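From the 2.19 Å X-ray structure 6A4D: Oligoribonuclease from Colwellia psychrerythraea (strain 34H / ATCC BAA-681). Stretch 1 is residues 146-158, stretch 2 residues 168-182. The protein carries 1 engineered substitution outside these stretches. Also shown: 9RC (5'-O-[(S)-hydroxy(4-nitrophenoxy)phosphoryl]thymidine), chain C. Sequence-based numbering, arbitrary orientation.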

# COMPACT_ATOMS: atom_id res chain seq x y z
N ARG A 146 -6.25 -16.69 -4.90
CA ARG A 146 -7.04 -17.46 -3.97
C ARG A 146 -8.43 -17.71 -4.43
O ARG A 146 -8.99 -18.70 -4.07
CB ARG A 146 -7.14 -16.72 -2.63
CG ARG A 146 -5.77 -16.60 -1.99
CD ARG A 146 -5.86 -15.86 -0.65
NE ARG A 146 -4.55 -15.85 0.02
CZ ARG A 146 -3.45 -15.25 -0.43
NH1 ARG A 146 -3.43 -14.59 -1.58
NH2 ARG A 146 -2.33 -15.32 0.28
N TRP A 147 -9.02 -16.82 -5.20
CA TRP A 147 -10.40 -16.95 -5.53
C TRP A 147 -10.56 -17.38 -6.98
O TRP A 147 -11.58 -17.94 -7.31
CB TRP A 147 -11.18 -15.63 -5.32
CG TRP A 147 -11.29 -15.14 -3.92
CD1 TRP A 147 -10.93 -15.79 -2.80
CD2 TRP A 147 -11.82 -13.85 -3.49
NE1 TRP A 147 -11.16 -15.00 -1.70
CE2 TRP A 147 -11.71 -13.81 -2.10
CE3 TRP A 147 -12.28 -12.73 -4.15
CZ2 TRP A 147 -12.12 -12.73 -1.35
CZ3 TRP A 147 -12.72 -11.65 -3.41
CH2 TRP A 147 -12.61 -11.64 -2.04
N LYS A 148 -9.65 -17.08 -7.89
CA LYS A 148 -9.92 -17.46 -9.28
C LYS A 148 -8.63 -17.51 -10.05
O LYS A 148 -8.41 -16.79 -11.03
CB LYS A 148 -10.94 -16.47 -9.88
CG LYS A 148 -11.64 -16.99 -11.09
CD LYS A 148 -12.60 -15.97 -11.67
CE LYS A 148 -13.28 -16.55 -12.91
NZ LYS A 148 -14.26 -15.55 -13.43
N PRO A 149 -7.76 -18.45 -9.65
CA PRO A 149 -6.43 -18.45 -10.13
C PRO A 149 -6.28 -18.53 -11.62
O PRO A 149 -5.31 -17.99 -12.18
CB PRO A 149 -5.78 -19.66 -9.41
CG PRO A 149 -6.89 -20.46 -8.88
CD PRO A 149 -7.98 -19.48 -8.62
N GLU A 150 -7.25 -19.09 -12.27
CA GLU A 150 -7.18 -19.18 -13.72
C GLU A 150 -7.14 -17.88 -14.50
O GLU A 150 -6.63 -17.86 -15.61
CB GLU A 150 -8.31 -20.02 -14.26
CG GLU A 150 -7.80 -20.78 -15.48
CD GLU A 150 -8.50 -22.11 -15.72
OE1 GLU A 150 -8.41 -22.57 -16.89
OE2 GLU A 150 -9.13 -22.63 -14.77
N VAL A 151 -7.68 -16.81 -13.92
CA VAL A 151 -7.53 -15.50 -14.52
C VAL A 151 -6.05 -15.17 -14.75
O VAL A 151 -5.74 -14.46 -15.67
CB VAL A 151 -8.19 -14.42 -13.63
CG1 VAL A 151 -7.78 -13.02 -14.02
CG2 VAL A 151 -9.70 -14.56 -13.65
N LEU A 152 -5.14 -15.67 -13.92
CA LEU A 152 -3.75 -15.27 -14.01
C LEU A 152 -3.06 -15.71 -15.30
O LEU A 152 -2.01 -15.15 -15.67
CB LEU A 152 -3.00 -15.83 -12.79
CG LEU A 152 -3.45 -15.33 -11.40
CD1 LEU A 152 -2.59 -15.94 -10.33
CD2 LEU A 152 -3.28 -13.82 -11.31
N GLU A 153 -3.65 -16.70 -15.99
CA GLU A 153 -3.13 -17.13 -17.29
C GLU A 153 -3.23 -16.07 -18.32
O GLU A 153 -2.45 -16.03 -19.27
CB GLU A 153 -3.91 -18.31 -17.88
CG GLU A 153 -3.72 -19.62 -17.21
CD GLU A 153 -4.22 -20.77 -18.09
OE1 GLU A 153 -3.77 -20.95 -19.25
OE2 GLU A 153 -5.07 -21.54 -17.58
N SER A 154 -4.26 -15.25 -18.18
CA SER A 154 -4.48 -14.14 -19.09
C SER A 154 -3.65 -12.94 -18.80
O SER A 154 -3.52 -12.09 -19.67
CB SER A 154 -5.96 -13.77 -19.13
OG SER A 154 -6.64 -14.91 -19.53
N VAL A 155 -3.11 -12.83 -17.59
CA VAL A 155 -2.15 -11.72 -17.26
C VAL A 155 -0.85 -12.00 -17.95
O VAL A 155 -0.36 -13.11 -17.88
CB VAL A 155 -1.91 -11.66 -15.75
CG1 VAL A 155 -0.84 -10.66 -15.34
CG2 VAL A 155 -3.21 -11.36 -15.05
N VAL A 156 -0.30 -10.97 -18.61
CA VAL A 156 0.96 -11.00 -19.34
C VAL A 156 2.10 -10.40 -18.52
O VAL A 156 2.08 -9.21 -18.15
CB VAL A 156 0.85 -10.16 -20.65
CG1 VAL A 156 2.17 -10.19 -21.46
CG2 VAL A 156 -0.31 -10.67 -21.51
N LYS A 157 3.14 -11.19 -18.31
CA LYS A 157 4.24 -10.80 -17.44
C LYS A 157 5.36 -10.02 -18.15
O LYS A 157 5.51 -8.85 -17.88
CB LYS A 157 4.79 -12.02 -16.70
CG LYS A 157 4.36 -12.08 -15.25
CD LYS A 157 4.85 -13.36 -14.59
CE LYS A 157 6.32 -13.30 -14.22
NZ LYS A 157 6.51 -12.68 -12.88
N THR A 158 6.17 -10.65 -19.00
CA THR A 158 7.20 -9.92 -19.81
C THR A 158 8.32 -9.12 -19.04
O THR A 158 8.44 -9.21 -17.81
CB THR A 158 6.51 -9.03 -20.90
OG1 THR A 158 5.86 -7.90 -20.30
CG2 THR A 158 5.50 -9.83 -21.72
N LYS A 168 2.81 0.17 -18.00
CA LYS A 168 1.84 -0.26 -19.00
C LYS A 168 1.47 -1.68 -18.72
O LYS A 168 0.29 -2.06 -18.88
CB LYS A 168 2.39 -0.16 -20.40
CG LYS A 168 2.61 1.28 -20.84
CD LYS A 168 3.75 1.37 -21.86
CE LYS A 168 3.67 2.63 -22.70
NZ LYS A 168 4.90 2.71 -23.52
N GLU A 169 2.45 -2.45 -18.28
CA GLU A 169 2.19 -3.77 -17.73
C GLU A 169 1.15 -3.90 -16.55
O GLU A 169 0.40 -4.84 -16.51
CB GLU A 169 3.51 -4.41 -17.31
CG GLU A 169 4.02 -5.47 -18.28
CD GLU A 169 5.28 -6.14 -17.78
OE1 GLU A 169 6.28 -6.09 -18.53
OE2 GLU A 169 5.26 -6.70 -16.63
N SER A 170 1.21 -3.01 -15.59
CA SER A 170 0.29 -2.99 -14.46
C SER A 170 -1.11 -2.66 -14.95
O SER A 170 -2.07 -3.29 -14.52
CB SER A 170 0.70 -1.92 -13.41
OG SER A 170 2.09 -1.97 -13.14
N ILE A 171 -1.20 -1.66 -15.81
CA ILE A 171 -2.48 -1.18 -16.40
C ILE A 171 -3.11 -2.33 -17.11
O ILE A 171 -4.31 -2.65 -16.91
CB ILE A 171 -2.22 -0.02 -17.37
CG1 ILE A 171 -1.72 1.20 -16.56
CG2 ILE A 171 -3.48 0.41 -18.16
CD1 ILE A 171 -1.42 2.41 -17.40
N ALA A 172 -2.27 -3.01 -17.90
CA ALA A 172 -2.78 -4.12 -18.67
C ALA A 172 -3.23 -5.22 -17.75
O ALA A 172 -4.25 -5.82 -18.02
CB ALA A 172 -1.73 -4.62 -19.67
N GLU A 173 -2.51 -5.47 -16.66
CA GLU A 173 -2.92 -6.50 -15.73
C GLU A 173 -4.32 -6.21 -15.13
O GLU A 173 -5.13 -7.09 -15.01
CB GLU A 173 -1.90 -6.70 -14.60
CG GLU A 173 -2.25 -7.83 -13.61
CD GLU A 173 -1.26 -7.90 -12.43
OE1 GLU A 173 -0.23 -7.18 -12.46
OE2 GLU A 173 -1.53 -8.66 -11.46
N LEU A 174 -4.57 -4.97 -14.79
CA LEU A 174 -5.81 -4.53 -14.20
C LEU A 174 -6.97 -4.59 -15.19
O LEU A 174 -8.09 -4.91 -14.81
CB LEU A 174 -5.68 -3.13 -13.58
CG LEU A 174 -6.93 -2.57 -12.90
CD1 LEU A 174 -7.40 -3.39 -11.71
CD2 LEU A 174 -6.73 -1.12 -12.49
N LYS A 175 -6.66 -4.37 -16.46
CA LYS A 175 -7.63 -4.48 -17.57
C LYS A 175 -8.10 -5.91 -17.71
O LYS A 175 -9.26 -6.22 -17.84
CB LYS A 175 -6.98 -4.01 -18.86
CG LYS A 175 -7.05 -2.56 -19.16
CD LYS A 175 -6.89 -2.34 -20.68
CE LYS A 175 -7.10 -0.87 -21.13
NZ LYS A 175 -5.86 -0.02 -21.35
N VAL A 176 -7.15 -6.81 -17.60
CA VAL A 176 -7.47 -8.20 -17.55
C VAL A 176 -8.41 -8.50 -16.41
O VAL A 176 -9.46 -9.17 -16.62
CB VAL A 176 -6.18 -9.07 -17.55
CG1 VAL A 176 -6.43 -10.51 -17.12
CG2 VAL A 176 -5.55 -9.01 -18.92
N TYR A 177 -8.06 -8.07 -15.19
CA TYR A 177 -8.99 -8.33 -14.04
C TYR A 177 -10.35 -7.69 -14.24
O TYR A 177 -11.37 -8.26 -13.94
CB TYR A 177 -8.42 -7.84 -12.69
CG TYR A 177 -7.11 -8.47 -12.30
CD1 TYR A 177 -6.89 -9.84 -12.47
CD2 TYR A 177 -6.09 -7.71 -11.76
CE1 TYR A 177 -5.70 -10.42 -12.12
CE2 TYR A 177 -4.88 -8.27 -11.40
CZ TYR A 177 -4.67 -9.62 -11.62
OH TYR A 177 -3.49 -10.18 -11.29
N ARG A 178 -10.35 -6.47 -14.73
CA ARG A 178 -11.60 -5.81 -15.05
C ARG A 178 -12.55 -6.70 -15.88
O ARG A 178 -13.74 -6.80 -15.58
CB ARG A 178 -11.32 -4.51 -15.80
CG ARG A 178 -12.58 -3.70 -15.93
CD ARG A 178 -12.35 -2.41 -16.66
NE ARG A 178 -13.42 -1.52 -16.26
CZ ARG A 178 -13.79 -0.45 -16.93
NH1 ARG A 178 -14.80 0.27 -16.46
NH2 ARG A 178 -13.14 -0.10 -18.04
N GLU A 179 -12.01 -7.31 -16.92
CA GLU A 179 -12.75 -8.19 -17.82
C GLU A 179 -13.09 -9.56 -17.23
O GLU A 179 -14.24 -9.98 -17.38
CB GLU A 179 -12.00 -8.35 -19.14
CG GLU A 179 -12.74 -9.12 -20.21
CD GLU A 179 -11.84 -9.52 -21.37
OE1 GLU A 179 -10.72 -8.96 -21.53
OE2 GLU A 179 -12.25 -10.40 -22.15
N LEU A 180 -12.15 -10.23 -16.54
CA LEU A 180 -12.37 -11.60 -16.09
C LEU A 180 -12.75 -11.80 -14.64
O LEU A 180 -13.20 -12.88 -14.28
CB LEU A 180 -11.13 -12.47 -16.40
CG LEU A 180 -10.71 -12.51 -17.87
CD1 LEU A 180 -9.38 -13.21 -18.01
CD2 LEU A 180 -11.78 -13.21 -18.72
N PHE A 181 -12.59 -10.80 -13.80
CA PHE A 181 -12.67 -11.06 -12.35
C PHE A 181 -13.59 -10.15 -11.64
O PHE A 181 -14.04 -10.49 -10.60
CB PHE A 181 -11.25 -10.97 -11.78
CG PHE A 181 -11.07 -11.47 -10.35
CD1 PHE A 181 -11.80 -12.54 -9.82
CD2 PHE A 181 -10.03 -10.92 -9.58
CE1 PHE A 181 -11.54 -12.96 -8.52
CE2 PHE A 181 -9.75 -11.37 -8.32
CZ PHE A 181 -10.50 -12.39 -7.78
N PHE A 182 -13.96 -9.03 -12.23
CA PHE A 182 -14.90 -8.14 -11.66
C PHE A 182 -16.20 -8.26 -12.39
O PHE A 182 -16.22 -8.47 -13.59
CB PHE A 182 -14.36 -6.71 -11.83
CG PHE A 182 -13.31 -6.36 -10.84
CD1 PHE A 182 -13.66 -6.03 -9.53
CD2 PHE A 182 -11.99 -6.41 -11.16
CE1 PHE A 182 -12.70 -5.69 -8.59
CE2 PHE A 182 -11.01 -6.11 -10.21
CZ PHE A 182 -11.37 -5.74 -8.94
OAJ 9RC C . 9.06 -4.48 -2.08
CAE 9RC C . 9.51 -5.60 -2.35
NAI 9RC C . 10.05 -6.38 -1.34
CAL 9RC C . 10.55 -7.65 -1.62
OAS 9RC C . 11.03 -8.31 -0.69
CAT 9RC C . 10.50 -8.15 -2.93
CAU 9RC C . 10.99 -9.43 -3.26
CAF 9RC C . 9.97 -7.34 -3.93
NAB 9RC C . 9.47 -6.06 -3.61
CAA 9RC C . 8.92 -5.17 -4.63
OAC 9RC C . 7.67 -5.62 -5.08
CAD 9RC C . 9.79 -5.19 -5.86
CAH 9RC C . 8.90 -4.54 -6.84
OAK 9RC C . 9.16 -3.16 -6.77
CAG 9RC C . 7.52 -4.86 -6.30
CAR 9RC C . 6.86 -5.79 -7.26
OAQ 9RC C . 5.66 -6.21 -6.63
PAP 9RC C . 4.73 -7.24 -7.38
OAO 9RC C . 3.39 -7.27 -6.49
OAN 9RC C . 5.37 -8.57 -7.22
OAM 9RC C . 4.71 -6.59 -8.81
CAV 9RC C . 4.22 -6.80 -10.09
CAW 9RC C . 4.48 -5.81 -11.10
CAY 9RC C . 3.95 -5.95 -12.44
CBA 9RC C . 3.16 -7.10 -12.78
NBB 9RC C . 2.58 -7.37 -14.01
OBD 9RC C . 2.63 -8.85 -14.70
OBC 9RC C . 1.81 -6.40 -14.60
CAZ 9RC C . 2.95 -8.03 -11.76
CAX 9RC C . 3.44 -7.92 -10.44
O HOH W 1 -14.15 -14.99 -16.02
O HOH W 2 0.24 -7.22 -18.14

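Stretch 2 is a helix through Leu 180, and stretch 1 runs along one flank of it. The two chain segments are antiparallel: Val 151 lies nearest Leu 180, Val 155 nearest Glu 173, and Lys 157 nearest Glu 169. Together they bury 650 Å², mostly through apolar side chains, with polar contacts toward both ends.

At the first end, Lys 148 is the first residue to leave helical geometry after the helix that ends at Trp 147. Its side chain is fully extended, with all four chi angles t. This carries NZ to the C-terminal end of the other helix, where Lys 148 NZ donates to Leu 180 O at 3.0 Å. A water reinforces the link: water 1 accepts from Lys 148 NZ at 2.7 Å and donates to Leu 180 O at 2.9 Å. The carbonyl of Leu 180 thus receives two hydrogen bonds. A long cationic side chain suits this place, because carbonyls at the end of a helix lack the next turn's NH groups. The aliphatic part of Lys 148 also packs, with CB 3.8 Å from Phe 181 CE1. Trp 147 adds an apolar contact, CE3 to Phe 181 CZ at 4.1 Å, while its NE1 is satisfied elsewhere in the structure.

Val 151 is the centre of the packing. It is buried and its CB points toward the helix. Its CG1 meets the edge of the Tyr 177 ring, 3.6 Å from CD1, and its CG2 lies 3.7 Å from Leu 180 CB. A compact branched side chain serves both neighbours. Val 155 packs similarly, with CG2 3.9 Å from Val 176 CG1 and CG1 3.6 Å from Glu 173 CG. Leu 152 CD2 reaches the edge of the Tyr 177 ring and lies 3.6 Å from its OH. Ser 154 brings OG within 3.6 Å of Leu 180 CD1, a contact without a hydrogen bond.

The Tyr 177 hydroxyl is satisfied within its own helix. Tyr 177 OH donates to Glu 173 OE2 at 2.5 Å, a very short bond. The buried carboxylate of Glu 173 has further hydrogen bonds elsewhere in the structure at both oxygens. Its OE1 lies 3.1 Å from OBC of the bound 9RC.

The backbone of stretch 1 satisfies part of its own needs. Val 151 N donates to Lys 148 O at 3.0 Å, and Ser 154 N to Val 151 O at 3.0 Å. The bond from Val 155 N to Leu 152 O, 3.2 Å, is weak.

At the far end, water 2 donates to Val 156 O at 2.7 Å and to Glu 169 O at 2.9 Å, bridging the two carbonyls. Glu 169 O also accepts from Glu 173 N at 3.0 Å in the helix. Thr 158 OG1 lies 2.6 Å from Glu 169 OE1 and 2.6 Å from Lys 157 O; its single proton could serve either. Lys 157 and Thr 158 are poorly ordered, so this end is less certain.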